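Local coordinates for putative uncharacterized protein SMU.776 (Streptococcus mutans, PDB 3LDF) that binds S-adenosyl-L-homocysteine and probably works as an S-adenosylmethionine-dependent methyltransferase acting on RNA, at residues A[196-201]-A[330-335]; A[359-364]-A[377-382]; A[239-244]-A[270-275]; A[289-294]-A[308-313]. All coordinates share one frame; numbering follows the deposited sequence. Where two conformers were deposited one is given.

Contact 1: residues A[196-201]-A[330-335]; sequences FLDQRQ and STNAAN. With SAH (S-adenosyl-L-homocysteine), chain B.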
# COMPACT_ATOMS: atom_id res chain seq x y z
N PHE A 196 7.19 -0.50 0.09
CA PHE A 196 5.79 -0.84 0.03
C PHE A 196 5.69 -2.28 -0.39
O PHE A 196 5.90 -2.64 -1.59
CB PHE A 196 5.06 0.09 -1.01
CG PHE A 196 4.98 1.53 -0.53
CD1 PHE A 196 3.87 1.95 0.23
CD2 PHE A 196 6.07 2.41 -0.72
CE1 PHE A 196 3.82 3.28 0.74
CE2 PHE A 196 6.03 3.69 -0.25
CZ PHE A 196 4.90 4.15 0.51
N LEU A 197 5.31 -3.11 0.57
CA LEU A 197 5.20 -4.53 0.40
C LEU A 197 4.17 -4.91 -0.61
O LEU A 197 4.21 -6.03 -1.15
CB LEU A 197 4.84 -5.22 1.73
CG LEU A 197 5.89 -5.04 2.85
CD1 LEU A 197 5.36 -5.46 4.23
CD2 LEU A 197 7.32 -5.63 2.54
N ASP A 198 3.20 -4.00 -0.84
CA ASP A 198 2.05 -4.35 -1.71
C ASP A 198 2.40 -4.49 -3.19
O ASP A 198 1.60 -5.00 -3.99
CB ASP A 198 0.82 -3.48 -1.45
CG ASP A 198 0.92 -2.06 -2.05
OD1 ASP A 198 2.00 -1.55 -2.43
OD2 ASP A 198 -0.15 -1.40 -2.11
N GLN A 199 3.63 -4.14 -3.53
CA GLN A 199 4.15 -4.23 -4.90
C GLN A 199 5.05 -5.45 -5.09
O GLN A 199 5.73 -5.60 -6.14
CB GLN A 199 4.85 -2.90 -5.29
CG GLN A 199 3.74 -1.83 -5.58
CD GLN A 199 4.26 -0.43 -5.41
OE1 GLN A 199 5.15 -0.21 -4.60
NE2 GLN A 199 3.80 0.50 -6.25
N ARG A 200 5.03 -6.32 -4.08
CA ARG A 200 5.81 -7.57 -4.10
C ARG A 200 5.79 -8.32 -5.47
O ARG A 200 6.83 -8.82 -5.92
CB ARG A 200 5.33 -8.54 -2.99
CG ARG A 200 6.02 -9.94 -3.03
CD ARG A 200 5.75 -10.84 -1.84
NE ARG A 200 4.33 -11.20 -1.73
CZ ARG A 200 3.41 -10.59 -0.97
NH1 ARG A 200 3.73 -9.56 -0.16
NH2 ARG A 200 2.16 -11.05 -1.00
N GLN A 201 4.61 -8.45 -6.06
CA GLN A 201 4.45 -9.29 -7.29
C GLN A 201 4.93 -8.60 -8.62
O GLN A 201 5.34 -9.29 -9.59
CB GLN A 201 2.96 -9.75 -7.39
CG GLN A 201 2.54 -10.77 -6.26
CD GLN A 201 1.10 -11.27 -6.39
OE1 GLN A 201 0.32 -10.83 -7.25
NE2 GLN A 201 0.73 -12.19 -5.52
N SER A 330 1.68 2.81 -12.13
CA SER A 330 1.20 2.37 -10.82
C SER A 330 0.61 3.57 -10.06
O SER A 330 1.09 4.69 -10.26
CB SER A 330 2.40 1.85 -10.05
OG SER A 330 2.06 1.54 -8.71
N THR A 331 -0.41 3.35 -9.22
CA THR A 331 -0.92 4.29 -8.19
C THR A 331 -1.41 3.45 -6.99
O THR A 331 -1.91 2.32 -7.20
CB THR A 331 -2.11 5.24 -8.71
OG1 THR A 331 -2.55 6.13 -7.68
CG2 THR A 331 -3.36 4.46 -9.13
N ASN A 332 -1.20 4.01 -5.78
CA ASN A 332 -1.79 3.43 -4.53
C ASN A 332 -2.96 4.33 -4.02
O ASN A 332 -3.44 4.20 -2.86
CB ASN A 332 -0.72 3.23 -3.41
CG ASN A 332 -0.05 1.81 -3.40
OD1 ASN A 332 -0.72 0.78 -3.40
ND2 ASN A 332 1.29 1.77 -3.30
N ALA A 333 -3.45 5.24 -4.86
CA ALA A 333 -4.53 6.17 -4.40
C ALA A 333 -5.89 5.46 -4.27
O ALA A 333 -6.38 4.93 -5.25
CB ALA A 333 -4.68 7.40 -5.32
N ALA A 334 -6.45 5.47 -3.06
CA ALA A 334 -7.79 4.93 -2.79
C ALA A 334 -8.92 5.70 -3.50
O ALA A 334 -9.99 5.13 -3.81
CB ALA A 334 -8.05 4.92 -1.26
N ASN A 335 -8.67 6.98 -3.77
CA ASN A 335 -9.69 7.92 -4.29
C ASN A 335 -9.78 7.97 -5.81
O ASN A 335 -10.61 8.68 -6.36
CB ASN A 335 -9.45 9.32 -3.71
CG ASN A 335 -9.22 9.29 -2.20
OD1 ASN A 335 -8.27 8.65 -1.71
ND2 ASN A 335 -10.09 9.96 -1.45
N SAH B . 7.50 4.14 -6.10
CA SAH B . 8.11 4.17 -4.73
CB SAH B . 7.09 4.71 -3.67
CG SAH B . 6.80 6.24 -3.83
SD SAH B . 6.78 7.12 -2.25
C SAH B . 8.65 2.79 -4.49
O SAH B . 8.66 1.96 -5.45
OXT SAH B . 9.05 2.48 -3.34
C5' SAH B . 6.69 8.81 -2.87
C4' SAH B . 8.05 9.42 -3.28
O4' SAH B . 7.87 10.43 -4.29
C3' SAH B . 8.83 10.12 -2.14
O3' SAH B . 10.10 9.50 -2.09
C2' SAH B . 9.06 11.57 -2.58
O2' SAH B . 10.43 11.94 -2.37
C1' SAH B . 8.86 11.47 -4.11
N9 SAH B . 8.40 12.69 -4.83
C8 SAH B . 7.29 13.48 -4.56
N7 SAH B . 7.17 14.47 -5.49
C5 SAH B . 8.20 14.31 -6.38
C6 SAH B . 8.66 14.98 -7.61
N6 SAH B . 7.98 16.06 -8.08
N1 SAH B . 9.76 14.47 -8.25
C2 SAH B . 10.46 13.41 -7.79
N3 SAH B . 10.08 12.74 -6.68
C4 SAH B . 8.99 13.15 -5.94
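Asp198 and Asn332 mark the nearest approach of the two backbones, yet their CA atoms stay 9.1 Å apart, and Gln199 CA lies 9.3 Å from Ser330 CA, so side chains must bridge the gap. Segment 196-201 winds through a short 3-10 turn to Gln199, the N-cap of helix 200-210. Segment 330-335 leaves its strand through an ST turn, in which Thr331 OG1 accepts from Ala333 N at 3.1 Å.

Gln199 turns its CG beside its own backbone N (chi1 -76°) and then extends, which carries NE2 to within 3.2 Å of Ser330 OG in a weak, bent hydrogen bond. Both groups also bind the carboxylate of Asp292, and together they help fix that acid. The Asp198 carboxylate and the Asn332 amide approach from opposite directions, planes 25° apart, but Asn332 is modelled in two positions and their meeting is tentative. Phe196 serves the ligand: its CE2 packs 3.7 Å from CB of S-adenosyl-L-homocysteine.

Strand 325-331 is bonded through Ser330 to Ile291 and through Thr331 to Lys379. The contact thus joins the end of an inner strand of the methyltransferase sheet to the start of helix 200-210, while Leu197 packs on strand 110-115.

Contact 2: residues A[359-364]-A[377-382]; sequences LQQLPS and YLKVFT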
# COMPACT_ATOMS: atom_id res chain seq x y z
N LEU A 359 -3.38 -5.69 -15.93
CA LEU A 359 -3.68 -4.90 -14.72
C LEU A 359 -3.33 -5.74 -13.48
O LEU A 359 -3.83 -6.87 -13.36
CB LEU A 359 -5.17 -4.49 -14.65
CG LEU A 359 -5.76 -3.90 -13.29
CD1 LEU A 359 -5.07 -2.58 -12.88
CD2 LEU A 359 -7.27 -3.62 -13.50
N GLN A 360 -2.50 -5.20 -12.58
CA GLN A 360 -2.15 -5.85 -11.31
C GLN A 360 -2.75 -5.03 -10.19
O GLN A 360 -2.66 -3.81 -10.22
CB GLN A 360 -0.61 -5.92 -11.10
CG GLN A 360 -0.01 -7.17 -11.81
CD GLN A 360 1.50 -7.14 -12.03
OE1 GLN A 360 2.02 -6.43 -12.93
NE2 GLN A 360 2.23 -7.93 -11.23
N GLN A 361 -3.27 -5.69 -9.15
CA GLN A 361 -3.79 -4.96 -7.96
C GLN A 361 -3.24 -5.66 -6.70
O GLN A 361 -2.22 -6.32 -6.81
CB GLN A 361 -5.34 -4.85 -8.01
CG GLN A 361 -5.84 -4.06 -9.23
CD GLN A 361 -7.29 -3.53 -9.04
OE1 GLN A 361 -8.23 -4.16 -9.49
NE2 GLN A 361 -7.46 -2.42 -8.34
N LEU A 362 -3.93 -5.57 -5.56
CA LEU A 362 -3.32 -5.92 -4.27
C LEU A 362 -3.09 -7.46 -4.16
O LEU A 362 -3.98 -8.22 -4.53
CB LEU A 362 -4.18 -5.43 -3.08
CG LEU A 362 -4.26 -3.93 -2.74
CD1 LEU A 362 -5.27 -3.70 -1.59
CD2 LEU A 362 -2.92 -3.42 -2.27
N PRO A 363 -1.91 -7.89 -3.69
CA PRO A 363 -1.70 -9.34 -3.48
C PRO A 363 -2.49 -9.87 -2.28
O PRO A 363 -3.01 -9.09 -1.48
CB PRO A 363 -0.20 -9.45 -3.28
CG PRO A 363 0.21 -8.05 -2.64
CD PRO A 363 -0.75 -7.07 -3.27
N SER A 364 -2.62 -11.19 -2.17
CA SER A 364 -3.59 -11.80 -1.26
C SER A 364 -3.35 -11.49 0.26
O SER A 364 -4.27 -11.58 1.08
CB SER A 364 -3.62 -13.32 -1.51
OG SER A 364 -2.32 -13.86 -1.20
N TYR A 377 -6.95 -0.81 -3.42
CA TYR A 377 -6.52 0.55 -3.78
C TYR A 377 -5.31 0.61 -4.74
O TYR A 377 -5.06 1.65 -5.32
CB TYR A 377 -6.30 1.41 -2.52
CG TYR A 377 -5.24 0.83 -1.57
CD1 TYR A 377 -3.86 0.94 -1.86
CD2 TYR A 377 -5.62 0.12 -0.41
CE1 TYR A 377 -2.87 0.39 -1.00
CE2 TYR A 377 -4.64 -0.44 0.44
CZ TYR A 377 -3.26 -0.32 0.12
OH TYR A 377 -2.29 -0.85 0.98
N LEU A 378 -4.59 -0.51 -4.91
CA LEU A 378 -3.42 -0.55 -5.75
C LEU A 378 -3.88 -0.80 -7.17
O LEU A 378 -4.65 -1.70 -7.38
CB LEU A 378 -2.43 -1.67 -5.31
CG LEU A 378 -1.25 -1.87 -6.25
CD1 LEU A 378 -0.34 -0.63 -6.30
CD2 LEU A 378 -0.39 -3.06 -5.70
N LYS A 379 -3.42 -0.01 -8.14
CA LYS A 379 -3.65 -0.28 -9.59
C LYS A 379 -2.32 -0.16 -10.31
O LYS A 379 -1.63 0.87 -10.20
CB LYS A 379 -4.65 0.72 -10.19
CG LYS A 379 -6.01 0.79 -9.52
CD LYS A 379 -6.05 1.94 -8.53
CE LYS A 379 -7.30 1.90 -7.62
NZ LYS A 379 -7.26 2.92 -6.51
N VAL A 380 -1.93 -1.20 -11.03
CA VAL A 380 -0.72 -1.16 -11.82
C VAL A 380 -1.03 -1.64 -13.27
O VAL A 380 -1.25 -2.83 -13.50
CB VAL A 380 0.41 -2.03 -11.20
CG1 VAL A 380 1.73 -1.93 -12.02
CG2 VAL A 380 0.72 -1.64 -9.63
N PHE A 381 -1.03 -0.71 -14.21
CA PHE A 381 -1.14 -1.05 -15.63
C PHE A 381 0.25 -1.23 -16.36
O PHE A 381 1.18 -0.41 -16.20
CB PHE A 381 -1.96 0.04 -16.36
CG PHE A 381 -3.47 -0.05 -16.15
CD1 PHE A 381 -4.20 -1.12 -16.67
CD2 PHE A 381 -4.17 0.96 -15.46
CE1 PHE A 381 -5.60 -1.17 -16.52
CE2 PHE A 381 -5.54 0.92 -15.32
CZ PHE A 381 -6.26 -0.16 -15.86
N THR A 382 0.40 -2.31 -17.12
CA THR A 382 1.59 -2.48 -18.00
C THR A 382 1.04 -2.22 -19.39
O THR A 382 0.06 -2.86 -19.78
CB THR A 382 2.18 -3.92 -17.97
OG1 THR A 382 2.59 -4.23 -16.64
CG2 THR A 382 3.45 -4.06 -18.94
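Leu359 and Gln360 pair with Phe381 and Val380 at the edge of a class I methyltransferase sheet, whose last two strands run antiparallel to each other. Backbone bonding centres on the hydrogen-bonded pair Gln360-Val380: Gln360 N to Val380 O and Val380 N to Gln360 O are both 2.8 Å. Leu359 and Phe381 form the adjoining non-hydrogen-bonded pair, where Leu359 CA approaches Val380 O in a CA-H...O contact.

A side chain adds a third bond after this pair. Gln361 NE2 donates to Leu378 O at 3.1 Å, with the oxygen lying in the plane of the amide but the donor tilted 31° from the carbonyl plane. Nearby, Lys379 bends at chi2 (97°) and brings NZ back to Tyr377 O, 2.8 Å away.

Two CH-pi contacts supply much of the apolar grip. Leu359 CD1 stands over the centre of the Phe381 ring, 4.0 Å from the centroid. Leu362 CD1 covers one face of Tyr377 nearer the rim, the side chains crossing at about a right angle, while Leu362 CD2 presses on Leu378 CB at 3.5 Å.

Around this pairing, Lys379 and Phe381 continue the bonding to strand 325-331. On one face Phe381 meets Phe341 and Ile345 of helix 338-349; on the other, Gln360 packs against Val202 and Glu205 of helix 200-210.

Contact 3: residues A[239-244]-A[270-275]; sequences TSVDLA and MDVFDY. With SAH (S-adenosyl-L-homocysteine), chain B.
Asp242 and Met270 are joined by one backbone hydrogen bond, Met270 N to Asp242 O at 2.9 Å, while the residues at and beside this link grip the two halves of one adenosine, that of S-adenosyl-L-homocysteine. This is the nucleoside site of a Rossmann-like class I methyltransferase. An acid at the end of the second strand, holding the ribose, is a hallmark of this fold.

Asp242 fills that role. Its CG lies anti to the backbone N (chi1 -167°), which carries the carboxylate to the ribose, where OD1 accepts from O3' at 2.7 Å and OD2 from O2' at 2.8 Å. Each oxygen has a second partner: Ala244 N closes an Asx turn on OD2, and Tyr222 N binds OD1. Four donors therefore fix the carboxylate.

The helix start reads the adenine. Val272 N donates to the ligand's N1 at 2.8 Å, while Asp271, the N-cap, uses OD1 for a weak bond from N6 and a weak capping bond from Phe273 N. Leu243 CB and Val272 CG2 lie on opposite sides of the base plane, and Leu243 CD1 also packs on Asp271 CB.

Further back, strand and helix meet through apolar groups. Tyr275, whose hydroxyl bonds to Tyr286 OH, turns one ring face to Val241; Val241 CG2 sits over the ring's centre, 3.9 Å from the centroid and 9° off its normal.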
# COMPACT_ATOMS: atom_id res chain seq x y z
N THR A 239 17.94 3.72 -13.99
CA THR A 239 18.05 5.13 -13.51
C THR A 239 16.87 5.40 -12.60
O THR A 239 15.74 5.21 -13.03
CB THR A 239 18.02 6.16 -14.66
OG1 THR A 239 19.17 5.95 -15.42
CG2 THR A 239 18.08 7.64 -14.15
N SER A 240 17.16 5.87 -11.37
CA SER A 240 16.19 5.98 -10.30
C SER A 240 16.13 7.44 -9.89
O SER A 240 17.12 7.96 -9.37
CB SER A 240 16.58 5.12 -9.07
OG SER A 240 16.79 3.73 -9.41
N VAL A 241 14.98 8.09 -10.10
CA VAL A 241 14.83 9.54 -9.87
C VAL A 241 13.86 9.86 -8.71
O VAL A 241 12.67 9.51 -8.77
CB VAL A 241 14.23 10.23 -11.13
CG1 VAL A 241 14.21 11.75 -10.95
CG2 VAL A 241 15.06 9.85 -12.35
N ASP A 242 14.36 10.57 -7.69
CA ASP A 242 13.50 10.96 -6.55
C ASP A 242 13.88 12.33 -6.07
O ASP A 242 15.04 12.75 -6.15
CB ASP A 242 13.63 9.93 -5.40
CG ASP A 242 12.57 10.09 -4.36
OD1 ASP A 242 11.51 9.42 -4.44
OD2 ASP A 242 12.77 10.94 -3.47
N LEU A 243 12.89 13.06 -5.59
CA LEU A 243 13.13 14.45 -5.20
C LEU A 243 13.99 14.49 -3.92
O LEU A 243 14.69 15.43 -3.71
CB LEU A 243 11.80 15.15 -4.96
CG LEU A 243 11.84 16.64 -4.68
CD1 LEU A 243 12.38 17.46 -5.89
CD2 LEU A 243 10.43 17.09 -4.25
N ALA A 244 13.93 13.44 -3.09
CA ALA A 244 14.48 13.52 -1.73
C ALA A 244 15.97 13.03 -1.60
O ALA A 244 16.35 11.96 -2.12
CB ALA A 244 13.52 12.77 -0.75
N MET A 270 16.33 14.72 -7.90
CA MET A 270 15.70 15.65 -8.88
C MET A 270 14.18 15.54 -8.91
O MET A 270 13.62 14.44 -8.77
CB MET A 270 16.17 15.37 -10.31
CG MET A 270 16.01 16.59 -11.23
SD MET A 270 16.69 16.48 -12.93
CE MET A 270 18.38 16.15 -12.53
N ASP A 271 13.53 16.70 -9.09
CA ASP A 271 12.10 16.77 -9.44
C ASP A 271 11.82 16.06 -10.80
O ASP A 271 12.50 16.32 -11.83
CB ASP A 271 11.61 18.22 -9.45
CG ASP A 271 10.07 18.35 -9.67
OD1 ASP A 271 9.51 17.61 -10.52
OD2 ASP A 271 9.43 19.22 -9.02
N VAL A 272 10.82 15.18 -10.79
CA VAL A 272 10.49 14.33 -11.93
C VAL A 272 10.15 15.18 -13.14
O VAL A 272 10.64 14.86 -14.21
CB VAL A 272 9.41 13.23 -11.58
CG1 VAL A 272 8.56 12.80 -12.80
CG2 VAL A 272 10.07 12.03 -10.94
N PHE A 273 9.35 16.26 -12.98
CA PHE A 273 9.13 17.26 -14.08
C PHE A 273 10.42 17.93 -14.64
O PHE A 273 10.55 18.13 -15.86
CB PHE A 273 8.06 18.33 -13.68
CG PHE A 273 6.72 17.70 -13.34
CD1 PHE A 273 5.82 17.33 -14.36
CD2 PHE A 273 6.39 17.40 -12.01
CE1 PHE A 273 4.59 16.68 -14.05
CE2 PHE A 273 5.16 16.77 -11.70
CZ PHE A 273 4.27 16.43 -12.73
N ASP A 274 11.38 18.25 -13.76
CA ASP A 274 12.72 18.65 -14.25
C ASP A 274 13.44 17.49 -14.94
O ASP A 274 14.15 17.70 -15.91
CB ASP A 274 13.61 19.25 -13.15
CG ASP A 274 13.01 20.53 -12.56
OD1 ASP A 274 12.21 21.20 -13.24
OD2 ASP A 274 13.32 20.85 -11.38
N TYR A 275 13.25 16.26 -14.47
CA TYR A 275 13.96 15.15 -15.09
C TYR A 275 13.51 14.98 -16.55
O TYR A 275 14.37 14.76 -17.44
CB TYR A 275 13.86 13.81 -14.33
CG TYR A 275 14.85 12.85 -14.93
CD1 TYR A 275 16.19 12.89 -14.57
CD2 TYR A 275 14.46 11.92 -15.90
CE1 TYR A 275 17.16 12.02 -15.14
CE2 TYR A 275 15.43 11.02 -16.49
CZ TYR A 275 16.76 11.09 -16.11
OH TYR A 275 17.73 10.29 -16.70
N SAH B . 7.50 4.14 -6.10
CA SAH B . 8.11 4.17 -4.73
CB SAH B . 7.09 4.71 -3.67
CG SAH B . 6.80 6.24 -3.83
SD SAH B . 6.78 7.12 -2.25
C SAH B . 8.65 2.79 -4.49
O SAH B . 8.66 1.96 -5.45
OXT SAH B . 9.05 2.48 -3.34
C5' SAH B . 6.69 8.81 -2.87
C4' SAH B . 8.05 9.42 -3.28
O4' SAH B . 7.87 10.43 -4.29
C3' SAH B . 8.83 10.12 -2.14
O3' SAH B . 10.10 9.50 -2.09
C2' SAH B . 9.06 11.57 -2.58
O2' SAH B . 10.43 11.94 -2.37
C1' SAH B . 8.86 11.47 -4.11
N9 SAH B . 8.40 12.69 -4.83
C8 SAH B . 7.29 13.48 -4.56
N7 SAH B . 7.17 14.47 -5.49
C5 SAH B . 8.20 14.31 -6.38
C6 SAH B . 8.66 14.98 -7.61
N6 SAH B . 7.98 16.06 -8.08
N1 SAH B . 9.76 14.47 -8.25
C2 SAH B . 10.46 13.41 -7.79
N3 SAH B . 10.08 12.74 -6.68
C4 SAH B . 8.99 13.15 -5.94

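Contact 4: residues A[289-294]-A[308-313]; sequences IIIDPP and KDYHKL. With SAH (S-adenosyl-L-homocysteine), chain B.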
# COMPACT_ATOMS: atom_id res chain seq x y z
N ILE A 289 9.66 2.43 -18.59
CA ILE A 289 9.51 3.54 -17.66
C ILE A 289 8.50 3.20 -16.52
O ILE A 289 7.33 2.94 -16.77
CB ILE A 289 9.08 4.81 -18.35
CG1 ILE A 289 10.03 5.09 -19.53
CG2 ILE A 289 8.96 6.04 -17.29
CD1 ILE A 289 9.86 6.44 -20.20
N ILE A 290 8.96 3.18 -15.28
CA ILE A 290 8.07 2.78 -14.20
C ILE A 290 7.65 4.11 -13.57
O ILE A 290 8.53 4.94 -13.29
CB ILE A 290 8.81 1.87 -13.19
CG1 ILE A 290 9.27 0.55 -13.85
CG2 ILE A 290 7.98 1.67 -11.96
CD1 ILE A 290 10.32 -0.21 -13.03
N ILE A 291 6.34 4.33 -13.43
CA ILE A 291 5.81 5.57 -12.88
C ILE A 291 4.97 5.26 -11.59
O ILE A 291 3.93 4.52 -11.65
CB ILE A 291 4.93 6.32 -13.90
CG1 ILE A 291 5.60 6.39 -15.30
CG2 ILE A 291 4.60 7.71 -13.33
CD1 ILE A 291 4.83 7.21 -16.32
N ASP A 292 5.35 5.82 -10.46
CA ASP A 292 4.64 5.46 -9.21
C ASP A 292 4.68 6.61 -8.23
O ASP A 292 5.39 6.55 -7.26
CB ASP A 292 5.23 4.18 -8.61
CG ASP A 292 4.42 3.64 -7.45
OD1 ASP A 292 3.17 3.72 -7.48
OD2 ASP A 292 5.06 3.13 -6.50
N PRO A 293 3.88 7.65 -8.47
CA PRO A 293 4.00 8.81 -7.60
C PRO A 293 3.20 8.63 -6.30
O PRO A 293 2.38 7.71 -6.22
CB PRO A 293 3.37 9.92 -8.44
CG PRO A 293 2.25 9.25 -9.19
CD PRO A 293 2.88 7.86 -9.53
N PRO A 294 3.43 9.51 -5.29
CA PRO A 294 2.51 9.52 -4.16
C PRO A 294 1.15 10.11 -4.62
O PRO A 294 1.08 10.76 -5.71
CB PRO A 294 3.18 10.51 -3.18
CG PRO A 294 3.85 11.51 -4.10
CD PRO A 294 4.27 10.72 -5.34
N LYS A 308 -5.53 14.63 -10.98
CA LYS A 308 -5.53 15.65 -12.01
C LYS A 308 -4.30 15.63 -12.90
O LYS A 308 -4.40 16.02 -14.07
CB LYS A 308 -5.75 17.07 -11.41
CG LYS A 308 -6.13 18.12 -12.48
CD LYS A 308 -6.49 19.51 -11.92
CE LYS A 308 -5.35 20.54 -12.06
NZ LYS A 308 -4.01 20.11 -11.50
N ASP A 309 -3.17 15.19 -12.35
CA ASP A 309 -1.88 15.45 -13.00
C ASP A 309 -1.24 14.18 -13.57
O ASP A 309 -0.25 14.28 -14.29
CB ASP A 309 -0.91 16.13 -12.02
CG ASP A 309 -1.46 17.46 -11.48
OD1 ASP A 309 -1.96 18.28 -12.28
OD2 ASP A 309 -1.36 17.69 -10.26
N TYR A 310 -1.80 13.02 -13.28
CA TYR A 310 -1.21 11.79 -13.80
C TYR A 310 -1.08 11.79 -15.34
O TYR A 310 -0.08 11.28 -15.88
CB TYR A 310 -1.97 10.55 -13.35
CG TYR A 310 -1.05 9.34 -13.19
CD1 TYR A 310 -0.76 8.84 -11.93
CD2 TYR A 310 -0.51 8.70 -14.29
CE1 TYR A 310 0.08 7.74 -11.79
CE2 TYR A 310 0.34 7.60 -14.16
CZ TYR A 310 0.62 7.15 -12.90
OH TYR A 310 1.40 6.07 -12.73
N HIS A 311 -2.05 12.37 -16.05
CA HIS A 311 -1.94 12.46 -17.52
C HIS A 311 -0.61 13.10 -17.95
O HIS A 311 -0.02 12.63 -18.92
CB HIS A 311 -3.10 13.22 -18.20
CG HIS A 311 -3.17 14.68 -17.86
ND1 HIS A 311 -2.65 15.67 -18.68
CD2 HIS A 311 -3.75 15.33 -16.82
CE1 HIS A 311 -2.88 16.86 -18.14
NE2 HIS A 311 -3.56 16.67 -17.02
N LYS A 312 -0.17 14.14 -17.23
CA LYS A 312 1.13 14.78 -17.52
C LYS A 312 2.35 13.83 -17.53
O LYS A 312 3.23 13.96 -18.42
CB LYS A 312 1.36 15.98 -16.62
CG LYS A 312 0.22 17.01 -16.71
CD LYS A 312 0.62 18.33 -16.15
CE LYS A 312 0.44 18.41 -14.68
NZ LYS A 312 0.45 19.85 -14.20
N LEU A 313 2.39 12.89 -16.57
CA LEU A 313 3.48 11.91 -16.47
C LEU A 313 3.51 10.95 -17.67
O LEU A 313 4.61 10.61 -18.18
CB LEU A 313 3.42 11.11 -15.16
CG LEU A 313 3.35 11.94 -13.86
CD1 LEU A 313 2.91 11.03 -12.67
CD2 LEU A 313 4.68 12.74 -13.54
N SAH B . 7.50 4.14 -6.10
CA SAH B . 8.11 4.17 -4.73
CB SAH B . 7.09 4.71 -3.67
CG SAH B . 6.80 6.24 -3.83
SD SAH B . 6.78 7.12 -2.25
C SAH B . 8.65 2.79 -4.49
O SAH B . 8.66 1.96 -5.45
OXT SAH B . 9.05 2.48 -3.34
C5' SAH B . 6.69 8.81 -2.87
C4' SAH B . 8.05 9.42 -3.28
O4' SAH B . 7.87 10.43 -4.29
C3' SAH B . 8.83 10.12 -2.14
O3' SAH B . 10.10 9.50 -2.09
C2' SAH B . 9.06 11.57 -2.58
O2' SAH B . 10.43 11.94 -2.37
C1' SAH B . 8.86 11.47 -4.11
N9 SAH B . 8.40 12.69 -4.83
C8 SAH B . 7.29 13.48 -4.56
N7 SAH B . 7.17 14.47 -5.49
C5 SAH B . 8.20 14.31 -6.38
C6 SAH B . 8.66 14.98 -7.61
N6 SAH B . 7.98 16.06 -8.08
N1 SAH B . 9.76 14.47 -8.25
C2 SAH B . 10.46 13.41 -7.79
N3 SAH B . 10.08 12.74 -6.68
C4 SAH B . 8.99 13.15 -5.94
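Pro293 and Ile291 meet Tyr310 and Leu313 in a close apolar cluster without a hydrogen bond between the segments. Asp292-Pro293-Pro294 directly follows the fourth strand of the Rossmann-like fold, resembling the (Asn/Asp)-Pro-Pro motif found there in many methyltransferases. Pro293 CD lies 3.6 Å from Tyr310 CE1, the two side chains crossing at about a right angle, and Pro293 CG is 4.0 Å from Leu313 CD1. That same methyl touches Ile291 CG2 at 3.8 Å and rests over the centre of the Tyr310 ring. With CG1 of Ile291 beside the backbone N (chi1 -47°), CG2 lies anti to that N, where it touches both Leu313 CD1 and Tyr310 OH.

The next shell holds these groups in position. Phe341 meets Tyr310 edge-to-face, Tyr310 OH bonds to Ser330 O on the neighbouring strand, and Phe304 packs against Pro293 and Leu313. Within the helix, Asp309 links Lys308 and Lys312 in a salt-bridge network.

The apolar residues on either side of Asp292 face the helix, while its carboxylate serves the ligand. OD2 accepts from the ligand's amino N at 2.7 Å and from Gln199 NE2, and OD1 bonds to Ser330 OG; the acid thus probably pairs with a positively charged ammonium.

Overall arrangement
The four contacts sample one seven-stranded sheet and show how its strand ends build a cofactor site. Contacts 1, 3 and 4 all touch S-adenosyl-L-homocysteine, spread along its length: 196-201 meets the amino acid portion, 289-294 its amino group, and 239-244 with 270-275 the adenosine. Contacts 1 and 3 have centres about 20 Å apart and do not touch. Contact 4 lies between, joined to contact 1 by Ser330 OG to Asp292 OD1 (2.7 Å) and to contact 3 by Phe273 CZ against Leu313 CD2 (3.8 Å). Contact 2 sits toward the sheet edge, its centre about 7 Å from that of contact 1, linked by a probable hydrogen bond, Thr331 N to Lys379 O (2.9 Å).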